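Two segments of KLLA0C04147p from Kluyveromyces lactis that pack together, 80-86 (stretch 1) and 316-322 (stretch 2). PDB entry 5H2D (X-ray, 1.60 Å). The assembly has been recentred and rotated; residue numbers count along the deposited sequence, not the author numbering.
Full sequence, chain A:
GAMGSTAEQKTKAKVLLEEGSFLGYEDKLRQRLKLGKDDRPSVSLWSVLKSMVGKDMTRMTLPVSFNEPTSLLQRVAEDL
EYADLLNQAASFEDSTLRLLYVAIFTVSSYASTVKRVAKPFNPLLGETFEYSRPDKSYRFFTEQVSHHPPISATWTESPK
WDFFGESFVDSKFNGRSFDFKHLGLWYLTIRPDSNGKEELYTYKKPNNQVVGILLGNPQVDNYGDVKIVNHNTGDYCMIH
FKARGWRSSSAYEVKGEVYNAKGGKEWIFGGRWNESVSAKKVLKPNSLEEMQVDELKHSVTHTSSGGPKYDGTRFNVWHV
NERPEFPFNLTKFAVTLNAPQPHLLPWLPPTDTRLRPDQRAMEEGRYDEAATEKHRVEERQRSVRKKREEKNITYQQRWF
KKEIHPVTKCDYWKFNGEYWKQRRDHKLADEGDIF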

ATOM      1  N   LEU A  80      -0.539   1.990   4.756  1.00  9.67           N
ATOM      2  CA  LEU A  80      -0.349   2.155   6.193  1.00 13.78           C
ATOM      3  C   LEU A  80      -0.747   3.526   6.711  1.00 11.88           C
ATOM      4  O   LEU A  80      -0.566   3.786   7.909  1.00 12.50           O
ATOM      5  CB  LEU A  80       1.120   1.892   6.541  1.00 12.05           C
ATOM      6  CG  LEU A  80       1.611   0.507   6.125  1.00 11.59           C
ATOM      7  CD1 LEU A  80       3.052   0.318   6.555  1.00 14.54           C
ATOM      8  CD2 LEU A  80       0.700  -0.575   6.719  1.00 14.20           C
ATOM      9  N   GLU A  81      -1.276   4.415   5.859  1.00 10.54           N
ATOM     10  CA  GLU A  81      -1.506   5.791   6.292  1.00 10.06           C
ATOM     11  C   GLU A  81      -2.385   5.846   7.537  1.00 12.18           C
ATOM     12  O   GLU A  81      -2.138   6.652   8.441  1.00 13.53           O
ATOM     13  CB  GLU A  81      -2.140   6.614   5.167  1.00 11.81           C
ATOM     14  CG  GLU A  81      -2.383   8.057   5.568  1.00 11.29           C
ATOM     15  CD  GLU A  81      -2.842   8.938   4.402  1.00 14.48           C
ATOM     16  OE1 GLU A  81      -2.897   8.454   3.250  1.00 13.84           O
ATOM     17  OE2 GLU A  81      -3.158  10.121   4.634  1.00 14.39           O
ATOM     18  N   TYR A  82      -3.410   5.003   7.602  1.00 11.55           N
ATOM     19  CA  TYR A  82      -4.346   4.997   8.728  1.00 12.18           C
ATOM     20  C   TYR A  82      -4.233   3.709   9.540  1.00 14.75           C
ATOM     21  O   TYR A  82      -5.233   3.148   9.986  1.00 13.58           O
ATOM     22  CB  TYR A  82      -5.774   5.201   8.229  1.00 12.94           C
ATOM     23  CG  TYR A  82      -5.937   6.474   7.416  1.00 12.35           C
ATOM     24  CD1 TYR A  82      -6.222   7.691   8.035  1.00 12.77           C
ATOM     25  CD2 TYR A  82      -5.808   6.464   6.029  1.00 12.79           C
ATOM     26  CE1 TYR A  82      -6.374   8.867   7.305  1.00 14.43           C
ATOM     27  CE2 TYR A  82      -5.968   7.631   5.288  1.00 12.86           C
ATOM     28  CZ  TYR A  82      -6.233   8.829   5.922  1.00 15.27           C
ATOM     29  OH  TYR A  82      -6.384   9.975   5.171  1.00 14.25           O
ATOM     30  N   ALA A  83      -3.007   3.224   9.727  1.00 15.14           N
ATOM     31  CA  ALA A  83      -2.764   1.977  10.436  1.00 15.32           C
ATOM     32  C   ALA A  83      -3.185   2.026  11.905  1.00 16.92           C
ATOM     33  O   ALA A  83      -3.291   0.958  12.519  1.00 16.64           O
ATOM     34  CB  ALA A  83      -1.283   1.600  10.332  1.00 16.63           C
ATOM     35  N   ASP A  84      -3.421   3.217  12.474  1.00 17.18           N
ATOM     36  CA  ASP A  84      -4.001   3.296  13.819  1.00 18.31           C
ATOM     37  C   ASP A  84      -5.261   2.450  13.921  1.00 19.86           C
ATOM     38  O   ASP A  84      -5.588   1.942  15.003  1.00 20.08           O
ATOM     39  CB  ASP A  84      -4.326   4.750  14.185  1.00 20.45           C
ATOM     40  CG  ASP A  84      -3.088   5.564  14.562  1.00 28.43           C
ATOM     41  OD1 ASP A  84      -1.998   4.978  14.675  1.00 29.41           O
ATOM     42  OD2 ASP A  84      -3.210   6.798  14.754  1.00 34.48           O
ATOM     43  N   LEU A  85      -5.994   2.304  12.812  1.00 14.67           N
ATOM     44  CA  LEU A  85      -7.213   1.497  12.820  1.00 14.74           C
ATOM     45  C   LEU A  85      -6.940   0.068  13.257  1.00 17.18           C
ATOM     46  O   LEU A  85      -7.831  -0.589  13.814  1.00 17.23           O
ATOM     47  CB  LEU A  85      -7.869   1.499  11.435  1.00 13.98           C
ATOM     48  CG  LEU A  85      -8.505   2.824  11.037  1.00 13.42           C
ATOM     49  CD1 LEU A  85      -8.829   2.857   9.552  1.00 15.80           C
ATOM     50  CD2 LEU A  85      -9.763   3.065  11.855  1.00 17.60           C
ATOM     51  N   LEU A  86      -5.731  -0.436  12.996  1.00 14.28           N
ATOM     52  CA  LEU A  86      -5.424  -1.822  13.312  1.00 15.05           C
ATOM     53  C   LEU A  86      -5.146  -2.015  14.797  1.00 16.03           C
ATOM     54  O   LEU A  86      -5.454  -3.080  15.339  1.00 16.89           O
ATOM     55  CB  LEU A  86      -4.250  -2.302  12.457  1.00 13.77           C
ATOM     56  CG  LEU A  86      -4.561  -2.293  10.957  1.00 15.24           C
ATOM     57  CD1 LEU A  86      -3.361  -2.836  10.213  1.00 13.78           C
ATOM     58  CD2 LEU A  86      -5.801  -3.113  10.660  1.00 17.38           C
TER
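Stretch 2 316-322: NVWHVNE

The indole of Trp318 meets the phenol of Tyr82 edge-on: the Tyr82 ring and the five-membered ring of Trp318 have centroids 4.3 Å apart and planes at 89°, and Trp318 NE1 lies over one face of Tyr82, 3.3 Å from its CD1. This near-perpendicular pairing is one of the contacts joining two segments whose touching residues are at least 232 positions apart in the chain. Stretch 2 arrives as the end of a strand, residues 316-319, and continues as an extended segment, with phi/psi near -65/145 from Val320 to Glu322. Stretch 1 is more compact: a type I turn from Leu80 to Ala83, closed by Ala83 N to Leu80 O at 3.1 Å, leads into a helix.

The order of contacts gives the direction. As stretch 2 advances, its partners step backward along stretch 1, from Leu85 to Tyr82 to Glu81. Leu85 CD2 lies 3.7 Å from Val317 O, and Leu85 CD1 is 4.2 Å from Trp318 CD1. Past the indole, the Tyr82 hydroxyl accepts a nearly linear hydrogen bond from the backbone of Asn321 (N to OH 2.8 Å, 173°). The Asn321 side chain then donates from ND2 to Glu81 OE2 at 3.0 Å and 159°. A water bridges the same two residues, accepting from Asn321 ND2 at 2.8 Å and donating to Glu81 O at 2.9 Å.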

ATOM      1  N   ASN A 316     -18.728   7.302  13.832  1.00 22.23           N
ATOM      2  CA  ASN A 316     -17.650   7.528  12.876  1.00 20.97           C
ATOM      3  C   ASN A 316     -16.503   6.563  13.139  1.00 23.02           C
ATOM      4  O   ASN A 316     -16.177   6.256  14.290  1.00 23.00           O
ATOM      5  CB  ASN A 316     -17.158   8.970  12.969  1.00 24.50           C
ATOM      6  CG  ASN A 316     -18.218   9.971  12.560  1.00 30.31           C
ATOM      7  OD1 ASN A 316     -19.037   9.693  11.687  1.00 36.67           O
ATOM      8  ND2 ASN A 316     -18.213  11.141  13.197  1.00 36.29           N
ATOM      9  N   VAL A 317     -15.889   6.074  12.061  1.00 18.68           N
ATOM     10  CA  VAL A 317     -14.761   5.163  12.156  1.00 18.21           C
ATOM     11  C   VAL A 317     -13.517   5.733  11.494  1.00 20.61           C
ATOM     12  O   VAL A 317     -12.409   5.599  12.028  1.00 20.95           O
ATOM     13  CB  VAL A 317     -15.102   3.777  11.561  1.00 18.55           C
ATOM     14  CG1 VAL A 317     -16.228   3.115  12.351  1.00 22.12           C
ATOM     15  CG2 VAL A 317     -15.483   3.901  10.104  1.00 28.60           C
ATOM     16  N   TRP A 318     -13.671   6.381  10.338  1.00 17.18           N
ATOM     17  CA  TRP A 318     -12.523   6.879   9.589  1.00 18.42           C
ATOM     18  C   TRP A 318     -12.866   8.187   8.886  1.00 15.38           C
ATOM     19  O   TRP A 318     -13.968   8.344   8.354  1.00 16.64           O
ATOM     20  CB  TRP A 318     -12.054   5.833   8.562  1.00 15.54           C
ATOM     21  CG  TRP A 318     -11.066   6.399   7.600  1.00 14.52           C
ATOM     22  CD1 TRP A 318      -9.726   6.578   7.808  1.00 15.63           C
ATOM     23  CD2 TRP A 318     -11.343   6.912   6.294  1.00 14.72           C
ATOM     24  NE1 TRP A 318      -9.154   7.171   6.709  1.00 13.95           N
ATOM     25  CE2 TRP A 318     -10.123   7.381   5.763  1.00 14.05           C
ATOM     26  CE3 TRP A 318     -12.501   7.018   5.521  1.00 16.64           C
ATOM     27  CZ2 TRP A 318     -10.027   7.936   4.487  1.00 14.60           C
ATOM     28  CZ3 TRP A 318     -12.407   7.573   4.250  1.00 18.16           C
ATOM     29  CH2 TRP A 318     -11.177   8.030   3.753  1.00 16.78           C
ATOM     30  N   HIS A 319     -11.912   9.119   8.876  1.00 17.38           N
ATOM     31  CA  HIS A 319     -12.033  10.338   8.090  1.00 17.70           C
ATOM     32  C   HIS A 319     -10.694  10.649   7.440  1.00 15.99           C
ATOM     33  O   HIS A 319      -9.642  10.418   8.041  1.00 17.13           O
ATOM     34  CB  HIS A 319     -12.471  11.532   8.954  1.00 21.25           C
ATOM     35  CG  HIS A 319     -12.927  12.718   8.160  1.00 28.08           C
ATOM     36  ND1 HIS A 319     -12.056  13.521   7.450  1.00 24.65           N
ATOM     37  CD2 HIS A 319     -14.163  13.235   7.961  1.00 29.15           C
ATOM     38  CE1 HIS A 319     -12.736  14.482   6.852  1.00 26.74           C
ATOM     39  NE2 HIS A 319     -14.016  14.330   7.142  1.00 28.94           N
ATOM     40  N   VAL A 320     -10.745  11.192   6.221  1.00 16.78           N
ATOM     41  CA  VAL A 320      -9.529  11.494   5.470  1.00 16.57           C
ATOM     42  C   VAL A 320      -8.725  12.578   6.176  1.00 19.61           C
ATOM     43  O   VAL A 320      -9.284  13.526   6.753  1.00 20.79           O
ATOM     44  CB  VAL A 320      -9.888  11.907   4.031  1.00 16.82           C
ATOM     45  CG1 VAL A 320     -10.628  13.231   4.021  1.00 20.27           C
ATOM     46  CG2 VAL A 320      -8.634  11.985   3.157  1.00 15.71           C
ATOM     47  N   ASN A 321      -7.401  12.446   6.130  1.00 15.11           N
ATOM     48  CA  ASN A 321      -6.516  13.481   6.635  1.00 16.68           C
ATOM     49  C   ASN A 321      -6.648  14.748   5.802  1.00 18.13           C
ATOM     50  O   ASN A 321      -6.951  14.706   4.604  1.00 18.66           O
ATOM     51  CB  ASN A 321      -5.060  12.998   6.616  1.00 17.92           C
ATOM     52  CG  ASN A 321      -4.767  11.984   7.707  1.00 17.11           C
ATOM     53  OD1 ASN A 321      -5.264  12.109   8.824  1.00 19.07           O
ATOM     54  ND2 ASN A 321      -3.970  10.969   7.390  1.00 15.72           N
ATOM     55  N   GLU A 322      -6.404  15.888   6.448  1.00 19.81           N
ATOM     56  CA  GLU A 322      -6.299  17.136   5.706  1.00 24.47           C
ATOM     57  C   GLU A 322      -5.140  17.049   4.722  1.00 22.68           C
ATOM     58  O   GLU A 322      -4.101  16.437   4.999  1.00 20.97           O
ATOM     59  CB  GLU A 322      -6.111  18.323   6.655  1.00 30.24           C
ATOM     60  CG  GLU A 322      -4.681  18.557   7.085  1.00 34.38           C
ATOM     61  CD  GLU A 322      -4.545  19.737   8.034  1.00 51.21           C
ATOM     62  OE1 GLU A 322      -3.482  19.862   8.684  1.00 55.64           O
ATOM     63  OE2 GLU A 322      -5.505  20.536   8.134  1.00 54.71           O
TER
HETATM   64  O   HOH W   1      -3.207   9.130   9.413  1.00 18.98           O